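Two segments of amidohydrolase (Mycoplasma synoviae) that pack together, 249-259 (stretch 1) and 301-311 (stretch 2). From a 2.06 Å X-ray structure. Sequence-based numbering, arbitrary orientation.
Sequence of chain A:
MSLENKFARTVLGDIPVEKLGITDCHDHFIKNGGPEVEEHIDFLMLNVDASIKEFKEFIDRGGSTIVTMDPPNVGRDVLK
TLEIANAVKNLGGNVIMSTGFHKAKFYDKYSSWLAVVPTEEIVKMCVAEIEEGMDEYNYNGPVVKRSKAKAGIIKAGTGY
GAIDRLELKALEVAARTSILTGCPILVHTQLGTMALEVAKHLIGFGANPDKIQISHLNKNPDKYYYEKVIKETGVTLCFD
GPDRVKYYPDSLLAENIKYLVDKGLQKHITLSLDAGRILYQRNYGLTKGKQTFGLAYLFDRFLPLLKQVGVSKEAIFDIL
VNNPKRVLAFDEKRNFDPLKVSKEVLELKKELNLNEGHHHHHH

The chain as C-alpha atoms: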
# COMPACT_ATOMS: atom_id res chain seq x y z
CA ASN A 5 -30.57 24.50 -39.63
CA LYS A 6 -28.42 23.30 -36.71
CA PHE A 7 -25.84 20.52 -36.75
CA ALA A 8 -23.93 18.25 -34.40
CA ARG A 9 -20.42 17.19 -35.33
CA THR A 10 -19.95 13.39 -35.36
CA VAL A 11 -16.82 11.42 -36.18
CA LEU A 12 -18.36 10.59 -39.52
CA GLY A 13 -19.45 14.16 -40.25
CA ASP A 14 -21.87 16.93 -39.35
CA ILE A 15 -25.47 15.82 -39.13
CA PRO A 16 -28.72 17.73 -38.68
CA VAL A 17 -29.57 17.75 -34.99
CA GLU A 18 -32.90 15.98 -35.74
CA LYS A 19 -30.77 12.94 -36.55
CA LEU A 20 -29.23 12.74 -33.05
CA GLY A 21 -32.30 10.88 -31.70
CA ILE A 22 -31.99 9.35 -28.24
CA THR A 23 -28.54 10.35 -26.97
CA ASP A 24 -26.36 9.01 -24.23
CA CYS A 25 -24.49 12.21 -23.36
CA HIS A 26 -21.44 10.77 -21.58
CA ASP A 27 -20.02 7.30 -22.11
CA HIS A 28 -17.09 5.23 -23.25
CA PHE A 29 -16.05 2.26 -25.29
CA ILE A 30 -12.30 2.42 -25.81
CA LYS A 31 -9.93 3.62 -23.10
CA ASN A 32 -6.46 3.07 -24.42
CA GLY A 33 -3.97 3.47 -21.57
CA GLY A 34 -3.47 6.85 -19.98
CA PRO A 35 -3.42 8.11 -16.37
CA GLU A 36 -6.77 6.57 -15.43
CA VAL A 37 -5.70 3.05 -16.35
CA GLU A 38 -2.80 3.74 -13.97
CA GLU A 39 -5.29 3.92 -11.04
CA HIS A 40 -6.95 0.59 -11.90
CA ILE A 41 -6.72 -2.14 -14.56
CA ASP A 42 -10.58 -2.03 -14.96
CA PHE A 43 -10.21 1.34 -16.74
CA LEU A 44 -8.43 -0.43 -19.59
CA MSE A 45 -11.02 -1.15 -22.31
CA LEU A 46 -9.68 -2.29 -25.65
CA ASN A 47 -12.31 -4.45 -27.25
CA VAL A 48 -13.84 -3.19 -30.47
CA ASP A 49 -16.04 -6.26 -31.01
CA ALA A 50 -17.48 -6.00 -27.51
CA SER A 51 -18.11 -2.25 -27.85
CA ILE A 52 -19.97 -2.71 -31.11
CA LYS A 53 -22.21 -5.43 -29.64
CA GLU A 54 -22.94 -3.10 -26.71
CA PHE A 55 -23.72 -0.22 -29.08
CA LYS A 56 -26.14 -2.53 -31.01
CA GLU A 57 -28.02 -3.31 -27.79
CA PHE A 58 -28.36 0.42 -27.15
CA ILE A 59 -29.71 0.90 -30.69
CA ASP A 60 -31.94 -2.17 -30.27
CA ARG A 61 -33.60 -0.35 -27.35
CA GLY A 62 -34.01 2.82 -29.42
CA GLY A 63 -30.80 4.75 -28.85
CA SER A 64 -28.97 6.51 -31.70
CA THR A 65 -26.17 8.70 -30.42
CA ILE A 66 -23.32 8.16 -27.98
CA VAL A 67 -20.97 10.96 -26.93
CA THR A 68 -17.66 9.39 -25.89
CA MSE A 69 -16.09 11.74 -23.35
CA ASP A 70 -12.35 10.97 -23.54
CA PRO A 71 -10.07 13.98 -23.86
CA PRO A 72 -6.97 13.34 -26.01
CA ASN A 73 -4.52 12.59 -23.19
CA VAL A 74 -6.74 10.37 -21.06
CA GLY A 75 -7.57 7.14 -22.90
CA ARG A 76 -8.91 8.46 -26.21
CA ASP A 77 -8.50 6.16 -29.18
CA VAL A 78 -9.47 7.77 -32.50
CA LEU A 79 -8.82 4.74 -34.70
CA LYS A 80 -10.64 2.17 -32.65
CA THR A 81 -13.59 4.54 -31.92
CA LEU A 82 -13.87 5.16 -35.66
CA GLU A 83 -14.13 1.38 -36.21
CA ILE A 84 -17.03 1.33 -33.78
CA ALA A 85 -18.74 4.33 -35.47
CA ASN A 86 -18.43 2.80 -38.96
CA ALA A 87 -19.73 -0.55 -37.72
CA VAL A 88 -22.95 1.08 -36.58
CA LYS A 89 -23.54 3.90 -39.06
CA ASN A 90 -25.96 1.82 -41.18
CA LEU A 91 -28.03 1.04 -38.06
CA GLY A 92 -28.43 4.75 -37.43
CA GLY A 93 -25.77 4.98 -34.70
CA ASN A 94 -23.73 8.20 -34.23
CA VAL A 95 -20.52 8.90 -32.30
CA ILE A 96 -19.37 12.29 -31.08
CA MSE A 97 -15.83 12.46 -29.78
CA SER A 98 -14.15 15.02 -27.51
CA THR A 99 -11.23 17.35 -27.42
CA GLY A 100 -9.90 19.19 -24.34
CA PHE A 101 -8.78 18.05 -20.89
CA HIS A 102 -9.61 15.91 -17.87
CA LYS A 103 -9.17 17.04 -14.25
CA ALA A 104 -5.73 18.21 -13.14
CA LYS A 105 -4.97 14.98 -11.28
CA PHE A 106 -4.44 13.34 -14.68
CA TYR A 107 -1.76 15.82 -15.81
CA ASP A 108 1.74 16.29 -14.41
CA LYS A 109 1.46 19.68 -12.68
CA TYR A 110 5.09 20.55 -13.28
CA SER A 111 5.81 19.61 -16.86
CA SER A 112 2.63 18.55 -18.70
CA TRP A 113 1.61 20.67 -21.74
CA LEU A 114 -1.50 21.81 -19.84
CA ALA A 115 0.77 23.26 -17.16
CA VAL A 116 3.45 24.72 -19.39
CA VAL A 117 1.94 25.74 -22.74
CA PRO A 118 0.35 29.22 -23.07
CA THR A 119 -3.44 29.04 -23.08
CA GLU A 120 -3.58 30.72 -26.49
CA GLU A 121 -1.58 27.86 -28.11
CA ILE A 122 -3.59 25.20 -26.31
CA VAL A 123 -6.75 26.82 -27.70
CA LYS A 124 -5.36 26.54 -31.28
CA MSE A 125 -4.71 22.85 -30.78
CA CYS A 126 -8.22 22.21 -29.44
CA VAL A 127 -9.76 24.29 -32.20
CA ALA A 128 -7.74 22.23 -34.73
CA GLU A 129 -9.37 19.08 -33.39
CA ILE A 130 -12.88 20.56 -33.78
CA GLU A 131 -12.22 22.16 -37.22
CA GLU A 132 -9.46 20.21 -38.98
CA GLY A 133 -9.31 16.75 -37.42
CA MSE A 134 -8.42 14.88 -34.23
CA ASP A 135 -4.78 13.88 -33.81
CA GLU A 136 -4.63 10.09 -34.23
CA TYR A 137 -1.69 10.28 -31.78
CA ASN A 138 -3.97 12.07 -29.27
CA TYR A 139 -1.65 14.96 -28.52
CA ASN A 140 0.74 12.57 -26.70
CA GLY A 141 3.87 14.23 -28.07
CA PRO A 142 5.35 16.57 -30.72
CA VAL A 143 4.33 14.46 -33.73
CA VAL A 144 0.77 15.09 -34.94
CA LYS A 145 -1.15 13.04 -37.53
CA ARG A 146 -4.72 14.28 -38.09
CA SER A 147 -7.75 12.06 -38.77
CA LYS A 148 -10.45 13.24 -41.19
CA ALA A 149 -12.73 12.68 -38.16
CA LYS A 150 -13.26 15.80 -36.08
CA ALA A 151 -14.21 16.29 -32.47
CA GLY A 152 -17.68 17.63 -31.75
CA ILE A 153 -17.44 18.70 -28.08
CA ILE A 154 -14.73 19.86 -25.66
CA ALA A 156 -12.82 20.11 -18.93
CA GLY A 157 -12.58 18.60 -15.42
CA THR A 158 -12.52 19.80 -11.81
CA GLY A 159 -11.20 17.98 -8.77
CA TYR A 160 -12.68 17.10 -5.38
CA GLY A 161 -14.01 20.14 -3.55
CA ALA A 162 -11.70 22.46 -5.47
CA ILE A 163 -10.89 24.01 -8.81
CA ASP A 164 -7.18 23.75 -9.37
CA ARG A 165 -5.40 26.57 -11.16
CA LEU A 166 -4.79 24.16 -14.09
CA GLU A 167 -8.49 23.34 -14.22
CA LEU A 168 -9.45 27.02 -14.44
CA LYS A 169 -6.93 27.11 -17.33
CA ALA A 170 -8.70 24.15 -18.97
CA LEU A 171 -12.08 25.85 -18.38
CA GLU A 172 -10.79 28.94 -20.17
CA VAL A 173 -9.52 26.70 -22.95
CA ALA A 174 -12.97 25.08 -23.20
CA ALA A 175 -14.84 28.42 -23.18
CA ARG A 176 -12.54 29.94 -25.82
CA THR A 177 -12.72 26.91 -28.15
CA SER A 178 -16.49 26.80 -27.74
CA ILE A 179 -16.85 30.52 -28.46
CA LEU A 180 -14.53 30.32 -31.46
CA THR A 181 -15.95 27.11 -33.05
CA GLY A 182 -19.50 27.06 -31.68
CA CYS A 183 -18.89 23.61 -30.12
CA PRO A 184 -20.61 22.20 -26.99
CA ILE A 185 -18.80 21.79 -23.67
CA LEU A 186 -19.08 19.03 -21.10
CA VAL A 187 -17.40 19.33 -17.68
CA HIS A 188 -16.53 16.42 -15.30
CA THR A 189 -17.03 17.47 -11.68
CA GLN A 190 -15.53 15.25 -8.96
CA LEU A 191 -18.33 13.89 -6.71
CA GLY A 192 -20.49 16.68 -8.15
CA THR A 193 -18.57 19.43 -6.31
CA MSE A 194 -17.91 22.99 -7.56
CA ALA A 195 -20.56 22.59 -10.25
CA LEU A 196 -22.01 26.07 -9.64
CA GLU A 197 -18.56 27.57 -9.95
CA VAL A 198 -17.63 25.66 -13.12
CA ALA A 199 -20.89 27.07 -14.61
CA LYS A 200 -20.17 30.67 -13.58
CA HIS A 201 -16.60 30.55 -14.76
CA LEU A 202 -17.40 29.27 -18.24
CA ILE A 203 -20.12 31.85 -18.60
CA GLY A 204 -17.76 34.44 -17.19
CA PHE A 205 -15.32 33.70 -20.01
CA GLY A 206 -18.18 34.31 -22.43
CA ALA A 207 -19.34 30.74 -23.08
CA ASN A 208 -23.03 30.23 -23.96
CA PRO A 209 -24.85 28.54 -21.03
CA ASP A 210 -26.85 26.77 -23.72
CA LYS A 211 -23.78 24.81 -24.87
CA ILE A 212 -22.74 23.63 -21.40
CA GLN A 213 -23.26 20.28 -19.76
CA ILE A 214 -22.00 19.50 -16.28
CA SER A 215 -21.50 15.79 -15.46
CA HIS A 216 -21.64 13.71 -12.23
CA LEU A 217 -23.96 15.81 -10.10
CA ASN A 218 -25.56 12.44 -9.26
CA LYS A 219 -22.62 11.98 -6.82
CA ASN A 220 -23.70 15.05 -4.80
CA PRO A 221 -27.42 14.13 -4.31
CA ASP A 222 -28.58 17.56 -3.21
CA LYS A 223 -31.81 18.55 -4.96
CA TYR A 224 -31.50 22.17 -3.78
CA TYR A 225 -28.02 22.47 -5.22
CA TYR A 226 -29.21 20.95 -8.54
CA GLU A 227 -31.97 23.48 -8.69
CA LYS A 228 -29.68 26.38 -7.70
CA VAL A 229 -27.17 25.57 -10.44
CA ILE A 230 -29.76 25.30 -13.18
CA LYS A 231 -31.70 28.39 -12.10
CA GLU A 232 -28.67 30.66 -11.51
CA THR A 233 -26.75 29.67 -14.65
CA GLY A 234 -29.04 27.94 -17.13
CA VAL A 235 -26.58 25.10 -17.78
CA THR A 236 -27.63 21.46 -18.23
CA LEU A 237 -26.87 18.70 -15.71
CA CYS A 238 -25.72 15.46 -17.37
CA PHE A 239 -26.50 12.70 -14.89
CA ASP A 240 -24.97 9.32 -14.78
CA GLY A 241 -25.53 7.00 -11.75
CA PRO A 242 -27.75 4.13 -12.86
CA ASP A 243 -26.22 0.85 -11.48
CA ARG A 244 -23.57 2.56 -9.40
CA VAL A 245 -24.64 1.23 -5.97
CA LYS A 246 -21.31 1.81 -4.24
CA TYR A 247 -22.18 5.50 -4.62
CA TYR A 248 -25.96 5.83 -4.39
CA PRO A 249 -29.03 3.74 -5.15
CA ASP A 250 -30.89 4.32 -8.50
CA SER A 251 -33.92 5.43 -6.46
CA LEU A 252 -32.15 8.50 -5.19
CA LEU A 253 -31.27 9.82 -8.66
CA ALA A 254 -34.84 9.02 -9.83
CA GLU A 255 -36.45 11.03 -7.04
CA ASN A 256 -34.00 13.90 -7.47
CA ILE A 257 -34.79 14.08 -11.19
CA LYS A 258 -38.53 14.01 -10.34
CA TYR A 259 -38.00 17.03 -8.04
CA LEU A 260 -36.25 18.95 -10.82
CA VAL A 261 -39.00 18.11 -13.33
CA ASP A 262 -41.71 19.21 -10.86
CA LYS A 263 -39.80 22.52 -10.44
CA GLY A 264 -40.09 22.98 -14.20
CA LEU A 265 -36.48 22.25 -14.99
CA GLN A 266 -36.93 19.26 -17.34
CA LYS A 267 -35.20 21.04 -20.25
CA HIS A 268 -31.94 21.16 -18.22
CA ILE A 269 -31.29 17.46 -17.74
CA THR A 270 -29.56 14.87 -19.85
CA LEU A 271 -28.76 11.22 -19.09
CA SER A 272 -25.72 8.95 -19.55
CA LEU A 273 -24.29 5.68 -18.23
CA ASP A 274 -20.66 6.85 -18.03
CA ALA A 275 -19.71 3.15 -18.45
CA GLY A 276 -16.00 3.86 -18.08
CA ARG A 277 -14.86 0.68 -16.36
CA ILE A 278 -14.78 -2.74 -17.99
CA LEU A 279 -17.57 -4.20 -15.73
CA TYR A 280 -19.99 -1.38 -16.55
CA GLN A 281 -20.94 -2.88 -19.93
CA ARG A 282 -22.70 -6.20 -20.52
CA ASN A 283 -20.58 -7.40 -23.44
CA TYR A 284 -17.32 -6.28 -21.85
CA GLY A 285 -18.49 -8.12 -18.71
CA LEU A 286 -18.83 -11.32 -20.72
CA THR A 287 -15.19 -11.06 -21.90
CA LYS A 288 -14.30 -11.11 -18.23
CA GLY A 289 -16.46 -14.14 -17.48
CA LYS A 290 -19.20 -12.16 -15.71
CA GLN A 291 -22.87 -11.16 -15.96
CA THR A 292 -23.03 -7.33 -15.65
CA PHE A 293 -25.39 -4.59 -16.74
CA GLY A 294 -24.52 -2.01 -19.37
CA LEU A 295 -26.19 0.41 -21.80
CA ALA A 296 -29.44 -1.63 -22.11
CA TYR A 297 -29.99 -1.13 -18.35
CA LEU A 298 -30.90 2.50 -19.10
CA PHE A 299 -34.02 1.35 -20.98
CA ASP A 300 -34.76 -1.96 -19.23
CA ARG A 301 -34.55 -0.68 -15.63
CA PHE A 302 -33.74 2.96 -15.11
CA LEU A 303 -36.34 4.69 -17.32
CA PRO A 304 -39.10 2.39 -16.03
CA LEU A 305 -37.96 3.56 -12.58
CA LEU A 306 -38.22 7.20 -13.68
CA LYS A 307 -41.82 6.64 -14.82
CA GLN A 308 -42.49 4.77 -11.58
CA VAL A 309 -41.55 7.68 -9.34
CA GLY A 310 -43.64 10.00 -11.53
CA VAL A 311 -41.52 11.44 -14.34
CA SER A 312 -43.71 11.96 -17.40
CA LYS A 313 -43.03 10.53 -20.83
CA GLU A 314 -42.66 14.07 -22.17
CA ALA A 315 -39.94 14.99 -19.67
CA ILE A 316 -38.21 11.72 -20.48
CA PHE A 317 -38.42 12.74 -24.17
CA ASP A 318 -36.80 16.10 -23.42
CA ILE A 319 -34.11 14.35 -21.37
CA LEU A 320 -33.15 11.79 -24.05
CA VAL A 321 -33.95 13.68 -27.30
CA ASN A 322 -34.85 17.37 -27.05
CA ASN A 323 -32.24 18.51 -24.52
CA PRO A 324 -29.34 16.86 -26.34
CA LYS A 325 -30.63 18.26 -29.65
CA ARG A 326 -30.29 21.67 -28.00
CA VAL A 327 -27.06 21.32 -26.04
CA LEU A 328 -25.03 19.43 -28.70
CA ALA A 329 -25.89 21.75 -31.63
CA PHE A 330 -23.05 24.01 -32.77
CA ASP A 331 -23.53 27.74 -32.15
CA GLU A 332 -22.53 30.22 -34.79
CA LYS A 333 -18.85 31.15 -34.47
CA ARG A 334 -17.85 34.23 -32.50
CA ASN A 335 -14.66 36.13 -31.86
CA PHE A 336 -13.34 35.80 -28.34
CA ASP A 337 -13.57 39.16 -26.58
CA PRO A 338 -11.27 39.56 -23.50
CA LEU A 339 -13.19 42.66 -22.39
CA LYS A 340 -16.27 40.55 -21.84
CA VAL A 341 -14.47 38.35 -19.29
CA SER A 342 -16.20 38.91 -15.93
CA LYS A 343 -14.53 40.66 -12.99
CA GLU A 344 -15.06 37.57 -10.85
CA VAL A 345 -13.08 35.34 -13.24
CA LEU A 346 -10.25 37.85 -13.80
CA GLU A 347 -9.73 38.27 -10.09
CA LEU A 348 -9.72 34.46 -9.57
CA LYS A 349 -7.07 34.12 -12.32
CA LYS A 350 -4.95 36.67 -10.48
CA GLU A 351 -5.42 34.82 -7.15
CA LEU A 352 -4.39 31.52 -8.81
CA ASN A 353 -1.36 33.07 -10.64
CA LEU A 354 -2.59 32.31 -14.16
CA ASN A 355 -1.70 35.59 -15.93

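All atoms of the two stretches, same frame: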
# COMPACT_ATOMS: atom_id res chain seq x y z
N PRO A 249 -28.07 4.63 -4.50
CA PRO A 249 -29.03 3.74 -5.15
C PRO A 249 -29.73 4.46 -6.33
O PRO A 249 -29.91 5.70 -6.28
CB PRO A 249 -29.99 3.40 -4.01
CG PRO A 249 -29.86 4.61 -3.03
CD PRO A 249 -28.38 4.86 -3.07
N ASP A 250 -30.10 3.73 -7.39
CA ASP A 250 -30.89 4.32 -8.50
C ASP A 250 -32.05 5.20 -7.98
O ASP A 250 -32.39 6.23 -8.57
CB ASP A 250 -31.53 3.23 -9.39
CG ASP A 250 -30.51 2.41 -10.20
OD1 ASP A 250 -29.29 2.68 -10.12
OD2 ASP A 250 -30.95 1.47 -10.93
N SER A 251 -32.69 4.76 -6.90
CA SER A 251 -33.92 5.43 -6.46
C SER A 251 -33.63 6.88 -6.13
O SER A 251 -34.48 7.75 -6.28
CB SER A 251 -34.51 4.75 -5.23
OG SER A 251 -33.50 4.59 -4.23
N LEU A 252 -32.43 7.15 -5.66
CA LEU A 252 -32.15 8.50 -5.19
C LEU A 252 -32.07 9.45 -6.39
O LEU A 252 -32.67 10.52 -6.37
CB LEU A 252 -30.89 8.51 -4.33
CG LEU A 252 -30.39 9.85 -3.78
CD1 LEU A 252 -31.44 10.48 -2.87
CD2 LEU A 252 -29.05 9.67 -3.05
N LEU A 253 -31.34 9.05 -7.43
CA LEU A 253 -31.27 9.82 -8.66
C LEU A 253 -32.68 10.00 -9.30
O LEU A 253 -33.02 11.08 -9.77
CB LEU A 253 -30.38 9.13 -9.68
CG LEU A 253 -30.30 9.84 -11.03
CD1 LEU A 253 -29.84 11.27 -10.87
CD2 LEU A 253 -29.38 9.12 -12.01
N ALA A 254 -33.47 8.93 -9.33
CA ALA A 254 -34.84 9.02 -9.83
C ALA A 254 -35.65 10.10 -9.10
O ALA A 254 -36.23 10.99 -9.72
CB ALA A 254 -35.54 7.66 -9.73
N GLU A 255 -35.68 10.03 -7.77
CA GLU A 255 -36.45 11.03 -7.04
C GLU A 255 -35.86 12.44 -7.17
O GLU A 255 -36.58 13.43 -7.20
CB GLU A 255 -36.66 10.60 -5.58
CG GLU A 255 -37.39 9.25 -5.45
CD GLU A 255 -37.63 8.83 -4.01
OE1 GLU A 255 -37.00 9.43 -3.13
OE2 GLU A 255 -38.47 7.92 -3.75
N ASN A 256 -34.54 12.56 -7.29
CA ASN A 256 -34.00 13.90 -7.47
C ASN A 256 -34.37 14.51 -8.84
O ASN A 256 -34.71 15.72 -8.97
CB ASN A 256 -32.50 13.93 -7.14
CG ASN A 256 -32.24 13.98 -5.63
OD1 ASN A 256 -33.12 14.40 -4.87
ND2 ASN A 256 -31.05 13.59 -5.20
N ILE A 257 -34.39 13.66 -9.85
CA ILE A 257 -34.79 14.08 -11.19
C ILE A 257 -36.28 14.49 -11.20
O ILE A 257 -36.65 15.51 -11.79
CB ILE A 257 -34.46 12.97 -12.21
CG1 ILE A 257 -32.98 13.02 -12.60
CG2 ILE A 257 -35.29 13.09 -13.49
CD1 ILE A 257 -32.64 11.89 -13.51
N LYS A 258 -37.10 13.71 -10.51
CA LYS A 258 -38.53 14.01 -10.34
C LYS A 258 -38.71 15.42 -9.72
O LYS A 258 -39.54 16.22 -10.18
CB LYS A 258 -39.19 12.89 -9.50
CG LYS A 258 -40.57 13.19 -8.78
CD LYS A 258 -41.65 13.60 -9.72
CE LYS A 258 -43.09 13.19 -9.22
NZ LYS A 258 -43.74 14.15 -8.26
N TYR A 259 -37.95 15.71 -8.67
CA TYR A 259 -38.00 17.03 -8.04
C TYR A 259 -37.72 18.12 -9.08
O TYR A 259 -38.48 19.09 -9.22
CB TYR A 259 -37.04 17.11 -6.84
CG TYR A 259 -36.89 18.50 -6.24
CD1 TYR A 259 -37.80 18.97 -5.27
CD2 TYR A 259 -35.86 19.35 -6.63
CE1 TYR A 259 -37.68 20.26 -4.72
CE2 TYR A 259 -35.74 20.66 -6.08
CZ TYR A 259 -36.65 21.09 -5.14
OH TYR A 259 -36.54 22.36 -4.59
N ARG A 301 -34.44 -0.81 -17.10
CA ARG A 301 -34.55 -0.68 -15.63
C ARG A 301 -34.65 0.78 -15.20
O ARG A 301 -35.54 1.16 -14.45
CB ARG A 301 -33.32 -1.33 -14.93
CG ARG A 301 -33.25 -2.87 -15.07
CD ARG A 301 -34.13 -3.54 -14.02
NE ARG A 301 -33.49 -3.51 -12.70
CZ ARG A 301 -32.61 -4.43 -12.30
NH1 ARG A 301 -32.30 -5.46 -13.09
NH2 ARG A 301 -32.06 -4.34 -11.10
N PHE A 302 -33.74 1.63 -15.68
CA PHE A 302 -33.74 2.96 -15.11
C PHE A 302 -34.90 3.85 -15.59
O PHE A 302 -35.50 4.52 -14.79
CB PHE A 302 -32.40 3.67 -15.22
CG PHE A 302 -32.34 4.93 -14.40
CD1 PHE A 302 -32.22 4.85 -13.02
CD2 PHE A 302 -32.43 6.18 -15.00
CE1 PHE A 302 -32.17 6.00 -12.26
CE2 PHE A 302 -32.40 7.33 -14.24
CZ PHE A 302 -32.26 7.25 -12.87
N LEU A 303 -35.23 3.85 -16.87
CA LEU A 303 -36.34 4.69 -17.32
C LEU A 303 -37.68 4.16 -16.78
O LEU A 303 -38.53 4.96 -16.37
CB LEU A 303 -36.35 4.85 -18.84
CG LEU A 303 -35.14 5.59 -19.46
CD1 LEU A 303 -35.08 5.37 -20.96
CD2 LEU A 303 -35.14 7.08 -19.13
N PRO A 304 -37.88 2.83 -16.74
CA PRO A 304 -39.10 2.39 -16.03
C PRO A 304 -39.12 2.91 -14.60
O PRO A 304 -40.21 3.24 -14.11
CB PRO A 304 -39.02 0.86 -16.07
CG PRO A 304 -38.21 0.57 -17.32
CD PRO A 304 -37.21 1.71 -17.42
N LEU A 305 -37.97 3.01 -13.94
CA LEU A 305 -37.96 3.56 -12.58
C LEU A 305 -38.35 5.04 -12.56
O LEU A 305 -39.08 5.50 -11.67
CB LEU A 305 -36.61 3.34 -11.89
CG LEU A 305 -36.43 3.96 -10.49
CD1 LEU A 305 -37.39 3.35 -9.46
CD2 LEU A 305 -34.94 3.81 -9.99
N LEU A 306 -37.81 5.80 -13.51
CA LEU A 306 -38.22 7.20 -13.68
C LEU A 306 -39.75 7.34 -13.80
O LEU A 306 -40.37 8.17 -13.12
CB LEU A 306 -37.56 7.79 -14.92
CG LEU A 306 -36.51 8.90 -14.73
CD1 LEU A 306 -35.80 8.90 -13.39
CD2 LEU A 306 -35.52 8.91 -15.88
N LYS A 307 -40.36 6.54 -14.66
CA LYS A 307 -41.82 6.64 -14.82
C LYS A 307 -42.47 6.26 -13.52
O LYS A 307 -43.47 6.86 -13.13
CB LYS A 307 -42.36 5.73 -15.93
CG LYS A 307 -41.77 6.00 -17.32
CD LYS A 307 -42.61 5.29 -18.43
CE LYS A 307 -42.09 5.65 -19.83
NZ LYS A 307 -40.58 5.63 -19.80
N GLN A 308 -41.92 5.25 -12.86
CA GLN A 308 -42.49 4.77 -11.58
C GLN A 308 -42.58 5.84 -10.50
O GLN A 308 -43.57 5.90 -9.76
CB GLN A 308 -41.68 3.57 -11.03
CG GLN A 308 -42.33 2.92 -9.80
CD GLN A 308 -41.59 1.67 -9.25
OE1 GLN A 308 -40.58 1.22 -9.80
NE2 GLN A 308 -42.11 1.11 -8.18
N VAL A 309 -41.53 6.65 -10.37
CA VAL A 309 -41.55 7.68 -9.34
C VAL A 309 -42.34 8.91 -9.81
O VAL A 309 -42.52 9.84 -9.05
CB VAL A 309 -40.14 8.09 -8.90
CG1 VAL A 309 -39.34 6.86 -8.44
CG2 VAL A 309 -39.43 8.80 -10.04
N GLY A 310 -42.78 8.91 -11.07
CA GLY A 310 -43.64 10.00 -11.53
C GLY A 310 -43.11 10.96 -12.59
O GLY A 310 -43.70 12.02 -12.80
N VAL A 311 -42.02 10.60 -13.26
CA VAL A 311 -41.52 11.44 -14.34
C VAL A 311 -42.33 11.08 -15.59
O VAL A 311 -42.54 9.90 -15.90
CB VAL A 311 -40.02 11.24 -14.59
CG1 VAL A 311 -39.54 12.14 -15.72
CG2 VAL A 311 -39.24 11.55 -13.31
O HOH W 1 -32.15 -1.47 -9.53

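How do the two backbones lie against each other? Each stretch is mostly helix, one running from Asp-250 through Tyr-259 and continuing beyond it, the other covering most of the second stretch, and their axes cross at -51° with a closest approach of 9.1 Å. The chains come nearest where Ala-254 CA lies 5.4 Å from Leu-306 CA. No hydrogen bond joins the two stretches directly; backbone bonding runs along each helix.

What fills the space at the crossing? Ala-254 points toward the other helix, and its small methyl leaves room for three larger residues: its CB lies 3.9 Å from Leu-305 CG, 3.9 Å from Leu-306 CD1 and 4.1 Å from Val-309 CG2. These are van der Waals contacts that keep apolar surface from water. Ile-257 extends the patch, its CG2 4.2 Å from both Leu-306 CD1 and Val-311 CG2.

How does Phe-302 take part? Its CA-to-CB bond points sideways, but the ring reaches across, bringing CZ to 3.5 Å from Leu-253 CD2. The carbonyl Asp-250 O meets the ring edge, 3.7 Å from Phe-302 CE1. Nearby, a water links the charged side chains, accepting from Arg-301 NH2 at 3.3 Å and donating a weak bond to Asp-250 OD2 at 3.5 Å.

Why does the second helix end as it does beside Lys-258? Gly-310 has positive phi in a Schellman motif, with Val-311 N bonded to Leu-306 O at 2.9 Å. A CB at Gly-310 would be jammed against the preceding carbonyl oxygen and would also clash with Lys-258 CE. The lysine's aliphatic chain lies over this turn, CE 3.4 Å from Val-309 O and CB 4.0 Å from Val-311 CG2, while its NZ is hydrogen-bonded elsewhere in the structure.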